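Local coordinates for protein exonuclease mut-7 homolog (Aedes aegypti, PDB 7JW2) that probably trims the 3' ends of AGO1-bound microRNAs as a magnesium-dependent 3'-5' exoribonuclease, here represented by its exonuclease domain, at residues 3-8 / 185-190; 48-53 / 104-109; 56-61 / 191-196; 65-70 / 173-178. All blocks are in the same frame, centred on the assembly; numbering follows the deposited sequence.

Interaction 1 (3-8 / 185-190); sequences HTLRLD and AALDAF
Leu5 and Leu187 mark the closest backbone approach, CA to CA 5.7 Å, where the irregular 3-8 segment passes helical residues 185-190 without a hydrogen bond between them. Phe190 receives three neighbours in different ways. Leu5 CD1 sits over one face of its ring, 3.7 Å from the centroid and 26° off the normal, which meets the geometry of a CH-pi contact. Leu7 CD1 approaches obliquely, 3.7 Å from Phe190 CE2. The guanidinium of Arg6 stands at the ring edge, its CZ 4.1 Å from Phe190 CZ; the two planes are 82° apart, so the phenyl edge points into a guanidinium face. Further along, Leu187 divides its two methyls between the backbone and ring of His3: its CD2 touches His3 O at 3.5 Å, while its CD1 lies 3.8 Å from His3 CD2. The imidazole's polar end is used elsewhere, with NE2 hydrogen-bonded to Glu194 one helical turn beyond Phe190. Together the segments bury 359 Å², and the leucine and phenylalanine contacts supply most of it. The chemistry is therefore chiefly dispersive: apolar contacts probably account for most of the association between the N-terminal segment and the long helix of the exonuclease domain, and His3 adds a polar tie.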
loop_
_atom_site.group_PDB
_atom_site.type_symbol
_atom_site.label_atom_id
_atom_site.label_comp_id
_atom_site.label_asym_id
_atom_site.label_seq_id
_atom_site.Cartn_x
_atom_site.Cartn_y
_atom_site.Cartn_z
ATOM N N HIS A 3 32.320 -0.734 8.677
ATOM C CA HIS A 3 31.056 -1.408 8.955
ATOM C C HIS A 3 30.287 -1.588 7.652
ATOM O O HIS A 3 30.303 -0.718 6.774
ATOM C CB HIS A 3 30.212 -0.613 9.950
ATOM C CG HIS A 3 28.970 -1.334 10.387
ATOM N ND1 HIS A 3 28.963 -2.682 10.674
ATOM C CD2 HIS A 3 27.692 -0.908 10.546
ATOM C CE1 HIS A 3 27.740 -3.051 11.014
ATOM N NE2 HIS A 3 26.952 -1.992 10.948
ATOM N N THR A 4 29.638 -2.736 7.505
ATOM C CA THR A 4 28.879 -3.037 6.301
ATOM C C THR A 4 27.505 -3.575 6.670
ATOM O O THR A 4 27.288 -4.075 7.776
ATOM C CB THR A 4 29.601 -4.058 5.414
ATOM O OG1 THR A 4 29.900 -5.222 6.192
ATOM C CG2 THR A 4 30.887 -3.476 4.854
ATOM N N LEU A 5 26.578 -3.471 5.715
ATOM C CA LEU A 5 25.223 -3.970 5.902
ATOM C C LEU A 5 25.192 -5.486 5.744
ATOM O O LEU A 5 25.598 -6.016 4.705
ATOM C CB LEU A 5 24.283 -3.316 4.889
ATOM C CG LEU A 5 22.826 -3.783 4.864
ATOM C CD1 LEU A 5 22.170 -3.524 6.205
ATOM C CD2 LEU A 5 22.055 -3.095 3.740
ATOM N N ARG A 6 24.679 -6.186 6.758
ATOM C CA ARG A 6 24.672 -7.642 6.687
ATOM C C ARG A 6 23.546 -8.199 5.827
ATOM O O ARG A 6 23.603 -9.376 5.453
ATOM C CB ARG A 6 24.618 -8.246 8.093
ATOM C CG ARG A 6 23.391 -7.949 8.911
ATOM C CD ARG A 6 23.610 -8.585 10.272
ATOM N NE ARG A 6 22.568 -8.307 11.248
ATOM C CZ ARG A 6 21.369 -8.877 11.234
ATOM N NH1 ARG A 6 21.049 -9.733 10.269
ATOM N NH2 ARG A 6 20.482 -8.587 12.178
ATOM N N LEU A 7 22.555 -7.389 5.472
ATOM C CA LEU A 7 21.481 -7.867 4.613
ATOM C C LEU A 7 21.975 -8.112 3.191
ATOM O O LEU A 7 22.845 -7.405 2.673
ATOM C CB LEU A 7 20.332 -6.862 4.584
ATOM C CG LEU A 7 19.696 -6.527 5.926
ATOM C CD1 LEU A 7 18.560 -5.524 5.725
ATOM C CD2 LEU A 7 19.187 -7.787 6.603
ATOM N N ASP A 8 21.397 -9.130 2.560
ATOM C CA ASP A 8 21.642 -9.373 1.147
ATOM C C ASP A 8 21.103 -8.212 0.316
ATOM O O ASP A 8 20.153 -7.525 0.710
ATOM C CB ASP A 8 20.987 -10.689 0.728
ATOM C CG ASP A 8 21.008 -10.904 -0.770
ATOM O OD1 ASP A 8 20.031 -11.470 -1.299
ATOM O OD2 ASP A 8 22.001 -10.512 -1.419
ATOM N N ALA A 185 23.435 5.171 2.413
ATOM C CA ALA A 185 22.099 5.559 2.860
ATOM C C ALA A 185 21.385 4.403 3.544
ATOM O O ALA A 185 20.712 4.600 4.566
ATOM C CB ALA A 185 21.280 6.085 1.672
ATOM N N ALA A 186 21.496 3.197 2.985
ATOM C CA ALA A 186 20.795 2.064 3.579
ATOM C C ALA A 186 21.384 1.721 4.942
ATOM O O ALA A 186 20.644 1.444 5.899
ATOM C CB ALA A 186 20.850 0.865 2.632
ATOM N N LEU A 187 22.708 1.720 5.052
ATOM C CA LEU A 187 23.332 1.397 6.324
ATOM C C LEU A 187 23.078 2.471 7.376
ATOM O O LEU A 187 23.049 2.158 8.574
ATOM C CB LEU A 187 24.831 1.176 6.115
ATOM C CG LEU A 187 25.595 0.657 7.333
ATOM C CD1 LEU A 187 24.992 -0.640 7.863
ATOM C CD2 LEU A 187 27.064 0.470 6.962
ATOM N N ASP A 188 22.878 3.736 6.973
ATOM C CA ASP A 188 22.705 4.771 7.985
ATOM C C ASP A 188 21.403 4.566 8.752
ATOM O O ASP A 188 21.317 4.932 9.927
ATOM C CB ASP A 188 22.779 6.173 7.368
ATOM C CG ASP A 188 23.736 7.089 8.138
ATOM O OD1 ASP A 188 24.919 6.711 8.320
ATOM O OD2 ASP A 188 23.297 8.172 8.580
ATOM N N ALA A 189 20.399 3.964 8.112
ATOM C CA ALA A 189 19.198 3.569 8.841
ATOM C C ALA A 189 19.400 2.242 9.574
ATOM O O ALA A 189 19.075 2.133 10.765
ATOM C CB ALA A 189 18.006 3.499 7.881
ATOM N N PHE A 190 19.944 1.223 8.893
ATOM C CA PHE A 190 20.016 -0.111 9.495
ATOM C C PHE A 190 20.886 -0.135 10.755
ATOM O O PHE A 190 20.579 -0.865 11.713
ATOM C CB PHE A 190 20.542 -1.136 8.488
ATOM C CG PHE A 190 20.449 -2.567 8.968
ATOM C CD1 PHE A 190 21.530 -3.176 9.590
ATOM C CD2 PHE A 190 19.286 -3.297 8.788
ATOM C CE1 PHE A 190 21.448 -4.490 10.032
ATOM C CE2 PHE A 190 19.188 -4.614 9.219
ATOM C CZ PHE A 190 20.282 -5.212 9.846
#

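Interaction 2 (48-53 / 104-109); sequences NEVSLI and QKALPS
Ala106, Val50, Leu107 and Ile53 meet through methyl and methine groups, so no aromatic or guanidinium face lies between the two segments; the flat group that touches is the peptide of Asn48, whose O is 3.6 Å from Ala106 CB. Val50 CG2 fits between Ala106, the last helical residue, and Leu107 just after it, 4.1 Å from Ala106 CB and at a like distance from Leu107 CG. Its position follows from chi1 of -174°, which sets CG1 anti to the backbone N and leaves CG2 beside that N. Leu107 crosses Val50 at about a right angle and then meets Ile53 tip to tip, CD1 to CD1 at 3.9 Å. A water supplies the polar link: it accepts from Val50 N at 2.9 Å and donates to Ala106 O at 3.2 Å, bridging Val50 of the strand to a carbonyl in the last turn of the helix. With Leu107 the backbone leaves helical torsions. The 180 Å² buried here joins strand 50-56 to the C-terminal end of helix 96-106, which also offers Phe103 to Val50 and Ile53. Trp40 of strand 33-40 touches Val50 and Ala106, while Trp76 of helix 73-84 packs on Ile53 and Leu107.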
loop_
_atom_site.group_PDB
_atom_site.type_symbol
_atom_site.label_atom_id
_atom_site.label_comp_id
_atom_site.label_asym_id
_atom_site.label_seq_id
_atom_site.Cartn_x
_atom_site.Cartn_y
_atom_site.Cartn_z
ATOM N N ASN A 48 15.489 23.801 1.600
ATOM C CA ASN A 48 15.899 22.412 1.710
ATOM C C ASN A 48 14.929 21.511 0.956
ATOM O O ASN A 48 13.722 21.773 0.908
ATOM C CB ASN A 48 15.981 22.003 3.177
ATOM C CG ASN A 48 17.266 22.458 3.829
ATOM O OD1 ASN A 48 18.347 21.958 3.514
ATOM N ND2 ASN A 48 17.158 23.408 4.742
ATOM N N GLU A 49 15.470 20.457 0.340
ATOM C CA GLU A 49 14.690 19.493 -0.426
ATOM C C GLU A 49 15.193 18.093 -0.112
ATOM O O GLU A 49 16.404 17.867 -0.078
ATOM C CB GLU A 49 14.801 19.760 -1.930
ATOM C CG GLU A 49 13.961 20.921 -2.421
ATOM C CD GLU A 49 13.907 20.978 -3.930
ATOM O OE1 GLU A 49 12.796 21.099 -4.491
ATOM O OE2 GLU A 49 14.984 20.893 -4.553
ATOM N N VAL A 50 14.260 17.162 0.134
ATOM C CA VAL A 50 14.610 15.781 0.456
ATOM C C VAL A 50 15.023 15.030 -0.801
ATOM O O VAL A 50 14.361 15.117 -1.845
ATOM C CB VAL A 50 13.424 15.062 1.126
ATOM C CG1 VAL A 50 13.843 13.653 1.589
ATOM C CG2 VAL A 50 12.914 15.863 2.298
ATOM N N SER A 51 16.099 14.244 -0.690
ATOM C CA SER A 51 16.474 13.303 -1.741
ATOM C C SER A 51 15.975 11.890 -1.450
ATOM O O SER A 51 15.293 11.293 -2.289
ATOM C CB SER A 51 18.002 13.308 -1.932
ATOM O OG SER A 51 18.405 12.260 -2.797
ATOM N N LEU A 52 16.298 11.359 -0.267
ATOM C CA LEU A 52 15.949 10.003 0.136
ATOM C C LEU A 52 15.383 10.021 1.542
ATOM O O LEU A 52 15.793 10.836 2.368
ATOM C CB LEU A 52 17.170 9.063 0.140
ATOM C CG LEU A 52 17.892 8.778 -1.177
ATOM C CD1 LEU A 52 19.087 7.879 -0.897
ATOM C CD2 LEU A 52 16.961 8.122 -2.180
ATOM N N ILE A 53 14.437 9.113 1.801
ATOM C CA ILE A 53 14.060 8.712 3.158
ATOM C C ILE A 53 14.266 7.209 3.267
ATOM O O ILE A 53 13.786 6.450 2.415
ATOM C CB ILE A 53 12.610 9.103 3.485
ATOM C CG1 ILE A 53 12.482 10.630 3.506
ATOM C CG2 ILE A 53 12.213 8.528 4.851
ATOM C CD1 ILE A 53 11.048 11.094 3.526
ATOM N N GLN A 104 8.531 19.327 7.750
ATOM C CA GLN A 104 7.287 20.093 7.774
ATOM C C GLN A 104 7.282 21.166 6.699
ATOM O O GLN A 104 6.214 21.567 6.224
ATOM C CB GLN A 104 7.047 20.712 9.153
ATOM C CG GLN A 104 7.240 19.763 10.344
ATOM C CD GLN A 104 6.210 18.633 10.448
ATOM O OE1 GLN A 104 5.308 18.493 9.615
ATOM N NE2 GLN A 104 6.341 17.821 11.495
ATOM N N LYS A 105 8.461 21.618 6.277
ATOM C CA LYS A 105 8.557 22.628 5.239
ATOM C C LYS A 105 8.855 22.028 3.874
ATOM O O LYS A 105 8.326 22.507 2.870
ATOM C CB LYS A 105 9.633 23.670 5.597
ATOM C CG LYS A 105 9.774 24.074 7.100
ATOM C CD LYS A 105 8.484 24.028 7.952
ATOM C CE LYS A 105 8.665 24.550 9.373
ATOM N NZ LYS A 105 7.712 23.837 10.294
ATOM N N ALA A 106 9.655 20.960 3.820
ATOM C CA ALA A 106 10.033 20.370 2.542
ATOM C C ALA A 106 8.997 19.380 2.022
ATOM O O ALA A 106 8.822 19.242 0.806
ATOM C CB ALA A 106 11.391 19.674 2.678
ATOM N N LEU A 107 8.315 18.679 2.922
ATOM C CA LEU A 107 7.356 17.636 2.564
ATOM C C LEU A 107 6.171 17.773 3.500
ATOM O O LEU A 107 5.966 16.944 4.394
ATOM C CB LEU A 107 7.982 16.248 2.704
ATOM C CG LEU A 107 8.864 15.578 1.662
ATOM C CD1 LEU A 107 9.094 14.139 2.140
ATOM C CD2 LEU A 107 8.250 15.588 0.280
ATOM N N PRO A 108 5.375 18.834 3.344
ATOM C CA PRO A 108 4.416 19.177 4.406
ATOM C C PRO A 108 3.353 18.120 4.666
ATOM O O PRO A 108 2.863 18.040 5.798
ATOM C CB PRO A 108 3.801 20.491 3.903
ATOM C CG PRO A 108 4.866 21.072 3.007
ATOM C CD PRO A 108 5.452 19.881 2.309
ATOM N N SER A 109 2.989 17.306 3.665
ATOM C CA SER A 109 1.993 16.255 3.878
ATOM C C SER A 109 2.526 15.092 4.706
ATOM O O SER A 109 1.730 14.328 5.251
ATOM C CB SER A 109 1.493 15.728 2.535
ATOM O OG SER A 109 0.877 16.758 1.794
HETATM O O HOH W 1 11.473 17.850 -0.456
#

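Interaction 3 (56-61 / 191-196); sequences ATWDDV and CLLEIY
Leu193 uses its CB, rather than its branched end, to meet the aromatic face of Trp58: CB stands 3.7 Å from the centroid of the six-membered ring and 14° off the normal, well within CH-pi geometry. The same ring also leans on the helix backbone, with Trp58 CH2 3.3 Å from Leu193 O. The two side chains slide past each other in opposite directions, and the far end of Leu193 reaches the hairpin backbone. There its CD1 touches Thr57 O at 3.4 Å and packs on Ala56 CB at 4.1 Å. In Trp58, chi1 of -79° places CG beside the backbone N and chi2 of 115° turns the indole about the next bond; its six-membered ring lies against the helix, close to the CG of Glu194 as well. The carboxylate of Glu194 is engaged elsewhere, through OE1 with His3. On the hairpin side, Thr57 directs its CB away from the helix, and its hydroxyl organises the turn instead: OG1 accepts from Asp59 N and from Asp60 N, each at 3.0 Å, forming an ST turn and an ST motif. A backbone bond from Thr57 N to Asp60 O, 2.8 Å, closes the connection between the strands. The contact thus sets the turn joining antiparallel strands 50-56 and 61-65 against helix 179-205. Ala35 of strand 33-40 touches Leu193, Met33 of that strand touches Trp58, and helices 125-132 and 151-159 pack on other residues of 191-196, including Leu192 and Ile195.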
loop_
_atom_site.group_PDB
_atom_site.type_symbol
_atom_site.label_atom_id
_atom_site.label_comp_id
_atom_site.label_asym_id
_atom_site.label_seq_id
_atom_site.Cartn_x
_atom_site.Cartn_y
_atom_site.Cartn_z
ATOM N N ALA A 56 14.282 1.107 7.726
ATOM C CA ALA A 56 14.912 -0.196 7.901
ATOM C C ALA A 56 14.157 -1.055 8.908
ATOM O O ALA A 56 13.770 -0.577 9.975
ATOM C CB ALA A 56 16.362 -0.039 8.375
ATOM N N THR A 57 13.997 -2.325 8.572
ATOM C CA THR A 57 13.604 -3.370 9.517
ATOM C C THR A 57 14.781 -4.319 9.678
ATOM O O THR A 57 15.799 -4.194 8.998
ATOM C CB THR A 57 12.380 -4.139 9.019
ATOM O OG1 THR A 57 12.791 -5.069 8.012
ATOM C CG2 THR A 57 11.349 -3.208 8.416
ATOM N N TRP A 58 14.639 -5.304 10.572
ATOM C CA TRP A 58 15.722 -6.266 10.712
ATOM C C TRP A 58 15.954 -7.072 9.441
ATOM O O TRP A 58 17.027 -7.670 9.286
ATOM C CB TRP A 58 15.439 -7.221 11.871
ATOM C CG TRP A 58 15.737 -6.641 13.203
ATOM C CD1 TRP A 58 14.847 -6.370 14.190
ATOM C CD2 TRP A 58 17.021 -6.247 13.699
ATOM N NE1 TRP A 58 15.494 -5.850 15.282
ATOM C CE2 TRP A 58 16.829 -5.749 15.002
ATOM C CE3 TRP A 58 18.314 -6.271 13.169
ATOM C CZ2 TRP A 58 17.873 -5.278 15.781
ATOM C CZ3 TRP A 58 19.355 -5.812 13.949
ATOM C CH2 TRP A 58 19.127 -5.319 15.239
ATOM N N ASP A 59 14.981 -7.095 8.523
ATOM C CA ASP A 59 15.042 -7.959 7.353
ATOM C C ASP A 59 15.169 -7.227 6.027
ATOM O O ASP A 59 15.546 -7.856 5.039
ATOM C CB ASP A 59 13.793 -8.851 7.289
ATOM C CG ASP A 59 13.685 -9.775 8.472
ATOM O OD1 ASP A 59 14.691 -10.435 8.782
ATOM O OD2 ASP A 59 12.600 -9.840 9.087
ATOM N N ASP A 60 14.842 -5.935 5.974
ATOM C CA ASP A 60 14.792 -5.201 4.716
ATOM C C ASP A 60 15.109 -3.738 4.977
ATOM O O ASP A 60 14.788 -3.199 6.038
ATOM C CB ASP A 60 13.406 -5.287 4.038
ATOM C CG ASP A 60 13.041 -6.699 3.598
ATOM O OD1 ASP A 60 12.428 -7.446 4.398
ATOM O OD2 ASP A 60 13.353 -7.048 2.441
ATOM N N VAL A 61 15.697 -3.081 3.981
ATOM C CA VAL A 61 15.851 -1.633 4.007
ATOM C C VAL A 61 15.184 -1.061 2.769
ATOM O O VAL A 61 15.422 -1.541 1.654
ATOM C CB VAL A 61 17.325 -1.204 4.071
ATOM C CG1 VAL A 61 17.405 0.307 4.165
ATOM C CG2 VAL A 61 18.008 -1.842 5.276
ATOM N N CYS A 191 21.966 0.644 10.787
ATOM C CA CYS A 191 22.869 0.562 11.937
ATOM C C CYS A 191 22.192 1.027 13.222
ATOM O O CYS A 191 22.652 0.682 14.322
ATOM C CB CYS A 191 24.157 1.355 11.666
ATOM S SG CYS A 191 24.023 3.168 11.788
ATOM N N LEU A 192 21.109 1.805 13.113
ATOM C CA LEU A 192 20.383 2.216 14.308
ATOM C C LEU A 192 19.762 1.014 15.002
ATOM O O LEU A 192 19.736 0.956 16.243
ATOM C CB LEU A 192 19.308 3.243 13.939
ATOM C CG LEU A 192 19.811 4.458 13.152
ATOM C CD1 LEU A 192 18.621 5.352 12.817
ATOM C CD2 LEU A 192 20.885 5.213 13.928
ATOM N N LEU A 193 19.293 0.030 14.224
ATOM C CA LEU A 193 18.767 -1.198 14.827
ATOM C C LEU A 193 19.865 -1.943 15.565
ATOM O O LEU A 193 19.657 -2.419 16.691
ATOM C CB LEU A 193 18.155 -2.111 13.766
ATOM C CG LEU A 193 16.950 -1.568 12.986
ATOM C CD1 LEU A 193 16.804 -2.329 11.693
ATOM C CD2 LEU A 193 15.668 -1.707 13.815
ATOM N N GLU A 194 21.039 -2.053 14.944
ATOM C CA GLU A 194 22.165 -2.738 15.579
ATOM C C GLU A 194 22.631 -2.012 16.835
ATOM O O GLU A 194 22.993 -2.657 17.830
ATOM C CB GLU A 194 23.320 -2.867 14.582
ATOM C CG GLU A 194 22.949 -3.562 13.287
ATOM C CD GLU A 194 24.042 -3.445 12.243
ATOM O OE1 GLU A 194 24.322 -2.310 11.802
ATOM O OE2 GLU A 194 24.606 -4.490 11.847
ATOM N N ILE A 195 22.626 -0.675 16.816
ATOM C CA ILE A 195 22.978 0.098 18.008
ATOM C C ILE A 195 21.991 -0.175 19.141
ATOM O O ILE A 195 22.392 -0.455 20.278
ATOM C CB ILE A 195 23.047 1.596 17.674
ATOM C CG1 ILE A 195 24.322 1.910 16.886
ATOM C CG2 ILE A 195 22.989 2.422 18.929
ATOM C CD1 ILE A 195 24.282 3.276 16.241
ATOM N N TYR A 196 20.687 -0.080 18.859
ATOM C CA TYR A 196 19.700 -0.319 19.910
ATOM C C TYR A 196 19.872 -1.705 20.511
ATOM O O TYR A 196 19.804 -1.875 21.740
ATOM C CB TYR A 196 18.275 -0.139 19.363
ATOM C CG TYR A 196 17.258 -0.212 20.476
ATOM C CD1 TYR A 196 17.085 0.856 21.346
ATOM C CD2 TYR A 196 16.522 -1.364 20.700
ATOM C CE1 TYR A 196 16.191 0.793 22.403
ATOM C CE2 TYR A 196 15.622 -1.436 21.763
ATOM C CZ TYR A 196 15.465 -0.345 22.600
ATOM O OH TYR A 196 14.584 -0.386 23.662
#

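Interaction 4 (65-70 / 173-178); sequences DVMVSQ and AQRPLR
A bidentate salt bridge between Asp65 and Arg175 defines this surface contact, which ties the end of strand 61-65 and the short helix after it to the loop preceding helix 179-205. Arg175 presents its side edge: NE donates to Asp65 OD2 at 2.8 Å, meeting it on the syn side, and NH2 donates to Asp65 OD1 at 2.9 Å with an N-H...O angle of 160°. The pairing is not coplanar, since the carboxylate and guanidinium planes are 58° apart and NH2 comes to OD1 from above the carboxylate. From the opposite face of that plane, Val68 N also donates to OD1 at 3.1 Å, the capping bond of an aspartate at the helix N-cap. With Asp65 CG anti to the backbone N (chi1 -173°), the carboxylate starts from beside the carbonyl carbon, and from there OD1 serves both donors. Met67 SD rests over one guanidinium face, 3.5 Å from Arg175 NH2, and Leu177 CD1 lies over the opposite face. Beyond the sulfur, Met67 CE reaches Ala173 O at 3.3 Å. Within its own loop, Arg175 NH1 donates to Gln174 O at 2.9 Å and also to Trp172 O, while NH2 has a further partner in Ser51 OG. A charged group held by bonds at its edge and sandwiched by apolar atoms is probably restricted in its rotation, and the arginine probably stabilises the ionised carboxylate, which in turn caps the helix.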
loop_
_atom_site.group_PDB
_atom_site.type_symbol
_atom_site.label_atom_id
_atom_site.label_comp_id
_atom_site.label_asym_id
_atom_site.label_seq_id
_atom_site.Cartn_x
_atom_site.Cartn_y
_atom_site.Cartn_z
ATOM N N ASP A 65 12.914 7.198 -2.958
ATOM C CA ASP A 65 13.521 8.214 -3.822
ATOM C C ASP A 65 12.492 9.319 -4.006
ATOM O O ASP A 65 11.560 9.195 -4.811
ATOM C CB ASP A 65 13.957 7.627 -5.157
ATOM C CG ASP A 65 14.735 8.621 -5.988
ATOM O OD1 ASP A 65 14.535 9.831 -5.789
ATOM O OD2 ASP A 65 15.554 8.181 -6.811
ATOM N N VAL A 66 12.632 10.386 -3.220
ATOM C CA VAL A 66 11.625 11.435 -3.231
ATOM C C VAL A 66 11.691 12.217 -4.531
ATOM O O VAL A 66 10.679 12.748 -5.000
ATOM C CB VAL A 66 11.808 12.337 -1.998
ATOM C CG1 VAL A 66 10.840 13.512 -2.030
ATOM C CG2 VAL A 66 11.606 11.506 -0.711
ATOM N N MET A 67 12.877 12.294 -5.138
ATOM C CA MET A 67 13.033 13.047 -6.378
ATOM C C MET A 67 12.307 12.381 -7.539
ATOM O O MET A 67 11.733 13.068 -8.392
ATOM C CB MET A 67 14.519 13.200 -6.701
ATOM C CG MET A 67 15.229 14.183 -5.805
ATOM S SD MET A 67 16.987 14.335 -6.214
ATOM C CE MET A 67 16.893 15.028 -7.852
ATOM N N VAL A 68 12.321 11.051 -7.599
ATOM C CA VAL A 68 11.812 10.312 -8.753
ATOM C C VAL A 68 10.376 9.826 -8.546
ATOM O O VAL A 68 9.615 9.660 -9.509
ATOM C CB VAL A 68 12.753 9.132 -9.071
ATOM C CG1 VAL A 68 12.200 8.261 -10.195
ATOM C CG2 VAL A 68 14.146 9.648 -9.443
ATOM N N SER A 69 9.973 9.607 -7.290
ATOM C CA SER A 69 8.754 8.842 -7.036
ATOM C C SER A 69 7.475 9.625 -7.329
ATOM O O SER A 69 6.444 9.010 -7.620
ATOM C CB SER A 69 8.734 8.379 -5.583
ATOM O OG SER A 69 9.624 7.301 -5.388
ATOM N N GLN A 70 7.493 10.952 -7.187
ATOM C CA GLN A 70 6.303 11.777 -7.465
ATOM C C GLN A 70 5.120 11.401 -6.565
ATOM O O GLN A 70 3.976 11.287 -7.012
ATOM C CB GLN A 70 5.908 11.694 -8.944
ATOM C CG GLN A 70 7.019 12.073 -9.918
ATOM C CD GLN A 70 6.555 12.045 -11.364
ATOM O OE1 GLN A 70 5.859 12.954 -11.819
ATOM N NE2 GLN A 70 6.936 10.997 -12.091
ATOM N N ALA A 173 21.648 15.004 -4.955
ATOM C CA ALA A 173 20.718 15.401 -6.003
ATOM C C ALA A 173 21.012 14.736 -7.339
ATOM O O ALA A 173 20.172 14.801 -8.241
ATOM C CB ALA A 173 20.737 16.926 -6.174
ATOM N N GLN A 174 22.170 14.097 -7.492
ATOM C CA GLN A 174 22.472 13.473 -8.771
ATOM C C GLN A 174 21.651 12.198 -8.958
ATOM O O GLN A 174 21.349 11.480 -7.998
ATOM C CB GLN A 174 23.968 13.195 -8.890
ATOM C CG GLN A 174 24.451 11.935 -8.211
ATOM C CD GLN A 174 25.966 11.912 -8.077
ATOM O OE1 GLN A 174 26.664 12.669 -8.746
ATOM N NE2 GLN A 174 26.480 11.061 -7.197
ATOM N N ARG A 175 21.226 11.955 -10.197
ATOM C CA ARG A 175 20.493 10.751 -10.546
ATOM C C ARG A 175 21.076 10.162 -11.826
ATOM O O ARG A 175 21.316 10.906 -12.797
ATOM C CB ARG A 175 18.996 11.037 -10.720
ATOM C CG ARG A 175 18.222 11.292 -9.414
ATOM C CD ARG A 175 18.279 10.085 -8.486
ATOM N NE ARG A 175 17.462 10.240 -7.279
ATOM C CZ ARG A 175 17.872 10.896 -6.194
ATOM N NH1 ARG A 175 19.069 11.479 -6.191
ATOM N NH2 ARG A 175 17.095 10.980 -5.121
ATOM N N PRO A 176 21.336 8.843 -11.872
ATOM C CA PRO A 176 21.154 7.938 -10.721
ATOM C C PRO A 176 22.189 8.152 -9.633
ATOM O O PRO A 176 23.281 8.664 -9.867
ATOM C CB PRO A 176 21.316 6.543 -11.329
ATOM C CG PRO A 176 22.090 6.766 -12.595
ATOM C CD PRO A 176 21.706 8.118 -13.100
ATOM N N LEU A 177 21.829 7.771 -8.415
ATOM C CA LEU A 177 22.810 7.765 -7.351
ATOM C C LEU A 177 23.830 6.658 -7.595
ATOM O O LEU A 177 23.538 5.635 -8.223
ATOM C CB LEU A 177 22.121 7.576 -5.995
ATOM C CG LEU A 177 21.226 8.738 -5.536
ATOM C CD1 LEU A 177 20.271 8.283 -4.426
ATOM C CD2 LEU A 177 22.057 9.923 -5.077
ATOM N N ARG A 178 25.037 6.867 -7.089
ATOM C CA ARG A 178 26.076 5.856 -7.211
ATOM C C ARG A 178 25.846 4.755 -6.189
ATOM O O ARG A 178 25.248 4.980 -5.134
ATOM C CB ARG A 178 27.464 6.462 -7.001
ATOM C CG ARG A 178 27.850 7.572 -7.967
ATOM C CD ARG A 178 29.205 8.127 -7.584
ATOM N NE ARG A 178 29.113 9.476 -7.036
ATOM C CZ ARG A 178 29.292 9.791 -5.755
ATOM N NH1 ARG A 178 29.567 8.847 -4.842
ATOM N NH2 ARG A 178 29.187 11.062 -5.385
#

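Overall arrangement
Interactions 1 and 3 share helix 179-205 and have centres about 8 Å apart; they join directly through His3 to Glu194 and Arg6 to Trp58. Interactions 2 and 4, with centres about 13 Å apart, form a second neighbourhood, connected by Ser51 to Arg175 and by the backbone bond from Val66 to Ser51. Ala185 packing on Leu52 connects the two neighbourhoods. The centres of interactions 2 and 3 are about 23 Å apart, although their segments adjoin in sequence along strand 50-56. Interaction 4 is nested in the chain loops closed by interactions 1 and 3, whereas interactions 1 and 3 cross. The mixed sheet, RNase H-like in five strands with 12-15 added at the edge, thus meets both helix 179-205 and helix 96-106.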